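Local coordinates for uncharacterized protein (PDB 4XLZ), which removes an acetyl group from N,N'-diacetylchitobiose as a metal-dependent deacetylase of carbohydrate esterase family 14, at the interface of chains A and B. Sequence-based numbering; all coordinates share one arbitrary frame. Chains: chain A/B, Uncharacterized protein.

Contacts 1 and 2 belong to the same interface between chains A and B, with the centres of their C-alpha atoms about 19 Å apart. They share no residue but are tied through chain A: helix 149-164 carries A:Phe156 into contact 2, and the segment that follows it supplies the chain A side of contact 1. Contact 1 is a small, water-bridged patch around a selenomethionine, whereas contact 2 has direct hydrogen bonds and aromatic packing around a loop of chain B. That loop lies shortly before B:His151, a metal ligand, so packing of the subunits in the six-chain deposited assembly may bear on the surroundings of the active site.

Contact 1: the interface of chains A and B. Residues chain A 167, 169-170; chain B 71-72, 112.
B:Met72 lies against the backbone joining A:Asn169 to A:Phe170, in a loop-to-loop patch between two copies of this family 14 carbohydrate esterase, which has the GlcNAc-PI de-N-acetylase fold. The chain A residues sit between helices 149-164 and 172-176; B:Tyr71 and B:Met72 follow strand 61-68, and B:Thr112 follows strand 103-109. From CB, the first torsion of B:Met72 sets CG beside the backbone N, anti to its own carbonyl carbon, and the bend at chi2, -73°, then swings the selenium toward chain A. The selenium, introduced with the selenomethionine derivative, lies over the face of the peptide group, 3.4 Å from the carbonyl O of A:Asn169. It also reaches the CA of A:Phe170, at 3.7 Å, and touches the CB atoms of both chain A residues. The selenium also lies at the edge of the B:Tyr71 ring, in its plane. The extended last bond carries the methyl CE to the same A:Asn169 carbonyl, CE to O being 3.6 Å.

No direct polar bond crosses the patch, and water supplies the links. Water 1 joins the backbone N of A:Asn169, 3.0 Å from the water oxygen, to the carbonyl O of B:Met72. Water 2 lies in the plane of the B:Tyr71 ring, 2.7 Å from its phenol OH, and connects it to the A:Asn169 carbonyl O. That carbonyl therefore meets both the selenomethionine tip and a bridging water. Next to the phenol carbon, ring atom CE2 of B:Tyr71 packs on A:Asn169 CB at 4.0 Å. A:Phe170 has CG anti to its backbone N, chi1 -177°, which sends the ring toward B:Thr112; ring atom CE1 comes 4.0 Å from the hydroxyl OG1 there. A:Leu167 brings its methyl groups loosely toward the B:Met72 carbonyl.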
loop_
_atom_site.group_PDB
_atom_site.type_symbol
_atom_site.label_atom_id
_atom_site.label_comp_id
_atom_site.label_asym_id
_atom_site.label_seq_id
_atom_site.Cartn_x
_atom_site.Cartn_y
_atom_site.Cartn_z
ATOM N N LEU A 167 -10.865 -16.283 -16.496
ATOM C CA LEU A 167 -10.737 -17.197 -15.320
ATOM C C LEU A 167 -11.820 -16.909 -14.374
ATOM O O LEU A 167 -11.954 -15.827 -13.760
ATOM C CB LEU A 167 -9.352 -16.833 -14.564
ATOM C CG LEU A 167 -8.133 -16.953 -15.416
ATOM C CD1 LEU A 167 -6.838 -16.532 -14.675
ATOM C CD2 LEU A 167 -7.940 -18.439 -15.943
ATOM N N ASN A 169 -12.489 -17.768 -11.285
ATOM C CA ASN A 169 -12.138 -17.391 -9.922
ATOM C C ASN A 169 -11.496 -16.000 -9.832
ATOM O O ASN A 169 -11.221 -15.519 -8.684
ATOM C CB ASN A 169 -11.169 -18.457 -9.357
ATOM C CG ASN A 169 -11.915 -19.796 -9.080
ATOM O OD1 ASN A 169 -13.022 -19.723 -8.670
ATOM N ND2 ASN A 169 -11.270 -20.863 -9.381
ATOM N N PHE A 170 -11.185 -15.341 -10.982
ATOM C CA PHE A 170 -10.678 -13.962 -10.901
ATOM C C PHE A 170 -11.878 -13.014 -10.929
ATOM O O PHE A 170 -12.688 -13.056 -11.861
ATOM C CB PHE A 170 -9.713 -13.758 -12.137
ATOM C CG PHE A 170 -9.079 -12.394 -12.095
ATOM C CD1 PHE A 170 -7.797 -12.368 -11.522
ATOM C CD2 PHE A 170 -9.750 -11.221 -12.515
ATOM C CE1 PHE A 170 -7.097 -11.124 -11.410
ATOM C CE2 PHE A 170 -9.081 -9.915 -12.265
ATOM C CZ PHE A 170 -7.819 -9.919 -11.688
ATOM N N TYR B 71 -4.277 -20.915 -7.064
ATOM C CA TYR B 71 -5.747 -20.705 -6.959
ATOM C C TYR B 71 -6.485 -20.396 -8.256
ATOM O O TYR B 71 -7.641 -20.710 -8.385
ATOM C CB TYR B 71 -5.869 -19.545 -5.923
ATOM C CG TYR B 71 -7.234 -19.114 -5.539
ATOM C CD1 TYR B 71 -7.829 -19.468 -4.288
ATOM C CD2 TYR B 71 -7.954 -18.228 -6.345
ATOM C CE1 TYR B 71 -9.063 -18.925 -3.880
ATOM C CE2 TYR B 71 -9.153 -17.712 -5.974
ATOM C CZ TYR B 71 -9.707 -18.048 -4.733
ATOM O OH TYR B 71 -10.921 -17.604 -4.242
HETATM N N MSE B 72 -5.788 -19.646 -9.155
HETATM C CA MSE B 72 -6.509 -19.102 -10.323
HETATM C C MSE B 72 -6.419 -20.035 -11.503
HETATM O O MSE B 72 -7.133 -19.784 -12.516
HETATM C CB MSE B 72 -5.904 -17.755 -10.766
HETATM C CG MSE B 72 -6.094 -16.752 -9.666
HETATM SE SE MSE B 72 -7.992 -16.188 -9.566
HETATM C CE MSE B 72 -7.719 -14.918 -8.112
ATOM N N THR B 112 -1.768 -14.813 -8.801
ATOM C CA THR B 112 -2.029 -13.513 -9.459
ATOM C C THR B 112 -1.936 -12.385 -8.457
ATOM O O THR B 112 -2.157 -11.211 -8.864
ATOM C CB THR B 112 -3.345 -13.376 -10.213
ATOM O OG1 THR B 112 -4.497 -13.393 -9.369
ATOM C CG2 THR B 112 -3.420 -14.534 -11.282
HETATM O O HOH W 1 -10.147 -19.391 -12.285
HETATM O O HOH W 2 -12.314 -16.117 -6.021
#

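Contact 2: the interface of chains A and B. Residues chain A 142, 156, 253, 257-259, 264; chain B 144-147, 152.
This is an interface between two copies of the protein, not related by an exact two-fold, in which loop 144-147 of chain B packs against chain A and may help hold the deposited six-chain assembly together. In this GlcNAc-PI de-N-acetylase family fold the loop shortly precedes metal ligand B:His151. B:Tyr145 sits over A:Trp142: its CA lies above one face of the indole's six-membered ring, 3.8 Å from the centroid, while the CD1 edge of its phenol ring points at the same indole face, the planes 73° apart. A:Phe156 backs the indole's opposite face. At the indole edge, NE1 binds water 4, which passes the link to the carbonyl O of B:Glu146. An alanine in place of A:Trp142 would probably open a gap beside B:Tyr145 and leave water 4 without its indole donor.

A:Met253, a selenomethionine, lies over one face of the B:Tyr145 ring, its selenium toward the rim and its methyl CE 3.7 Å from CD1, and the CB of A:Ala264 touches CD2. B:Ser147 N donates to the A:Tyr258 carbonyl O at 2.8 Å, tilted 28° from the carbonyl plane. B:Ser147 OG turns back to the B:Tyr145 carbonyl and also borders the rims of the A:Trp142 and A:Tyr258 rings.

A:His259 ND1 donates in its ring plane to the syn lone pair of B:Glu146 OE2, at 2.7 Å. The bend of B:Glu146 at chi2, 50°, carries the carboxylate to the imidazole edge, the two planes standing nearly perpendicular. B:Arg152 NH1 binds the B:Glu146 carbonyl O, 2.9 Å away, on a lone pair, and lies 3.6 Å from A:Phe156 CD1.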
loop_
_atom_site.group_PDB
_atom_site.type_symbol
_atom_site.label_atom_id
_atom_site.label_comp_id
_atom_site.label_asym_id
_atom_site.label_seq_id
_atom_site.Cartn_x
_atom_site.Cartn_y
_atom_site.Cartn_z
ATOM N N TRP A 142 6.691 -2.690 -23.044
ATOM C CA TRP A 142 8.156 -2.906 -23.152
ATOM C C TRP A 142 8.770 -1.898 -24.120
ATOM O O TRP A 142 9.991 -2.044 -24.461
ATOM C CB TRP A 142 8.434 -4.289 -23.707
ATOM C CG TRP A 142 7.943 -5.349 -22.686
ATOM C CD1 TRP A 142 8.549 -5.687 -21.496
ATOM C CD2 TRP A 142 6.736 -6.119 -22.812
ATOM N NE1 TRP A 142 7.768 -6.671 -20.860
ATOM C CE2 TRP A 142 6.667 -6.955 -21.658
ATOM C CE3 TRP A 142 5.785 -6.245 -23.823
ATOM C CZ2 TRP A 142 5.612 -7.887 -21.470
ATOM C CZ3 TRP A 142 4.676 -7.115 -23.610
ATOM C CH2 TRP A 142 4.643 -7.930 -22.451
ATOM N N PHE A 156 0.795 -3.256 -19.275
ATOM C CA PHE A 156 0.834 -4.536 -18.518
ATOM C C PHE A 156 -0.530 -4.891 -18.005
ATOM O O PHE A 156 -0.912 -6.053 -18.100
ATOM C CB PHE A 156 1.793 -4.337 -17.287
ATOM C CG PHE A 156 3.283 -4.349 -17.632
ATOM C CD1 PHE A 156 3.814 -5.424 -18.352
ATOM C CD2 PHE A 156 4.038 -3.225 -17.243
ATOM C CE1 PHE A 156 5.229 -5.413 -18.632
ATOM C CE2 PHE A 156 5.454 -3.210 -17.563
ATOM C CZ PHE A 156 6.011 -4.317 -18.264
HETATM N N MSE A 253 1.125 -11.234 -31.167
HETATM C CA MSE A 253 1.806 -12.504 -30.951
HETATM C C MSE A 253 0.717 -13.516 -30.485
HETATM O O MSE A 253 -0.358 -13.149 -30.001
HETATM C CB MSE A 253 2.778 -12.427 -29.727
HETATM C CG MSE A 253 3.889 -11.355 -29.888
HETATM SE SE MSE A 253 5.255 -11.530 -28.558
HETATM C CE MSE A 253 4.069 -10.954 -27.021
ATOM N N PHE A 257 2.882 -16.715 -26.289
ATOM C CA PHE A 257 4.215 -16.119 -26.320
ATOM C C PHE A 257 4.369 -15.027 -25.253
ATOM O O PHE A 257 5.455 -14.568 -25.077
ATOM C CB PHE A 257 4.491 -15.491 -27.705
ATOM C CG PHE A 257 5.048 -16.500 -28.756
ATOM C CD1 PHE A 257 4.702 -17.850 -28.700
ATOM C CD2 PHE A 257 5.945 -16.009 -29.709
ATOM C CE1 PHE A 257 5.221 -18.777 -29.664
ATOM C CE2 PHE A 257 6.469 -16.903 -30.693
ATOM C CZ PHE A 257 6.124 -18.282 -30.667
ATOM N N TYR A 258 3.258 -14.624 -24.620
ATOM C CA TYR A 258 3.305 -13.637 -23.500
ATOM C C TYR A 258 3.724 -14.347 -22.271
ATOM O O TYR A 258 3.618 -13.677 -21.176
ATOM C CB TYR A 258 1.883 -13.018 -23.358
ATOM C CG TYR A 258 1.453 -12.027 -24.438
ATOM C CD1 TYR A 258 1.722 -10.716 -24.288
ATOM C CD2 TYR A 258 0.846 -12.546 -25.596
ATOM C CE1 TYR A 258 1.375 -9.821 -25.311
ATOM C CE2 TYR A 258 0.444 -11.671 -26.609
ATOM C CZ TYR A 258 0.682 -10.366 -26.423
ATOM O OH TYR A 258 0.254 -9.441 -27.389
ATOM N N HIS A 259 4.211 -15.581 -22.298
ATOM C CA HIS A 259 4.549 -16.201 -20.996
ATOM C C HIS A 259 5.552 -17.291 -21.230
ATOM O O HIS A 259 5.317 -18.132 -22.161
ATOM C CB HIS A 259 3.230 -16.749 -20.430
ATOM C CG HIS A 259 3.318 -17.381 -19.086
ATOM N ND1 HIS A 259 3.903 -16.705 -17.992
ATOM C CD2 HIS A 259 2.884 -18.587 -18.600
ATOM C CE1 HIS A 259 3.746 -17.448 -16.895
ATOM N NE2 HIS A 259 3.151 -18.594 -17.241
ATOM N N ALA A 264 10.252 -15.566 -27.996
ATOM C CA ALA A 264 9.218 -14.671 -28.377
ATOM C C ALA A 264 9.702 -13.478 -29.208
ATOM O O ALA A 264 8.874 -12.984 -30.032
ATOM C CB ALA A 264 8.473 -14.136 -27.079
ATOM N N PRO B 144 12.087 -11.686 -22.165
ATOM C CA PRO B 144 11.271 -10.747 -22.958
ATOM C C PRO B 144 9.821 -11.243 -23.049
ATOM O O PRO B 144 9.518 -12.474 -23.163
ATOM C CB PRO B 144 11.950 -10.802 -24.357
ATOM C CG PRO B 144 13.474 -11.079 -23.946
ATOM C CD PRO B 144 13.337 -12.096 -22.822
ATOM N N TYR B 145 8.940 -10.283 -22.947
ATOM C CA TYR B 145 7.464 -10.417 -23.139
ATOM C C TYR B 145 6.812 -11.262 -22.024
ATOM O O TYR B 145 5.656 -11.612 -22.122
ATOM C CB TYR B 145 7.139 -11.075 -24.537
ATOM C CG TYR B 145 7.609 -10.160 -25.647
ATOM C CD1 TYR B 145 6.966 -8.957 -25.824
ATOM C CD2 TYR B 145 8.719 -10.490 -26.419
ATOM C CE1 TYR B 145 7.436 -8.042 -26.798
ATOM C CE2 TYR B 145 9.200 -9.601 -27.414
ATOM C CZ TYR B 145 8.502 -8.388 -27.587
ATOM O OH TYR B 145 8.980 -7.472 -28.509
ATOM N N GLU B 146 7.558 -11.493 -20.912
ATOM C CA GLU B 146 6.916 -12.233 -19.822
ATOM C C GLU B 146 5.832 -11.341 -19.216
ATOM O O GLU B 146 6.147 -10.284 -18.643
ATOM C CB GLU B 146 7.948 -12.578 -18.732
ATOM C CG GLU B 146 7.318 -13.254 -17.510
ATOM C CD GLU B 146 6.417 -14.430 -17.919
ATOM O OE1 GLU B 146 7.051 -15.421 -18.392
ATOM O OE2 GLU B 146 5.219 -14.404 -17.705
ATOM N N SER B 147 4.570 -11.774 -19.288
ATOM C CA SER B 147 3.437 -10.963 -18.900
ATOM C C SER B 147 2.783 -11.388 -17.602
ATOM O O SER B 147 1.789 -10.745 -17.181
ATOM C CB SER B 147 2.379 -11.088 -19.988
ATOM O OG SER B 147 3.043 -10.523 -21.187
ATOM N N ARG B 152 7.560 -12.495 -12.930
ATOM C CA ARG B 152 8.591 -11.413 -12.896
ATOM C C ARG B 152 8.959 -11.173 -11.395
ATOM O O ARG B 152 10.133 -11.092 -11.023
ATOM C CB ARG B 152 7.996 -10.077 -13.406
ATOM C CG ARG B 152 7.688 -10.127 -14.925
ATOM C CD ARG B 152 7.360 -8.739 -15.428
ATOM N NE ARG B 152 6.052 -8.291 -14.848
ATOM C CZ ARG B 152 4.931 -8.142 -15.512
ATOM N NH1 ARG B 152 4.737 -8.566 -16.744
ATOM N NH2 ARG B 152 3.875 -7.622 -14.858
HETATM O O HOH W 3 7.415 -14.884 -22.817
HETATM O O HOH W 4 8.247 -8.470 -18.707
#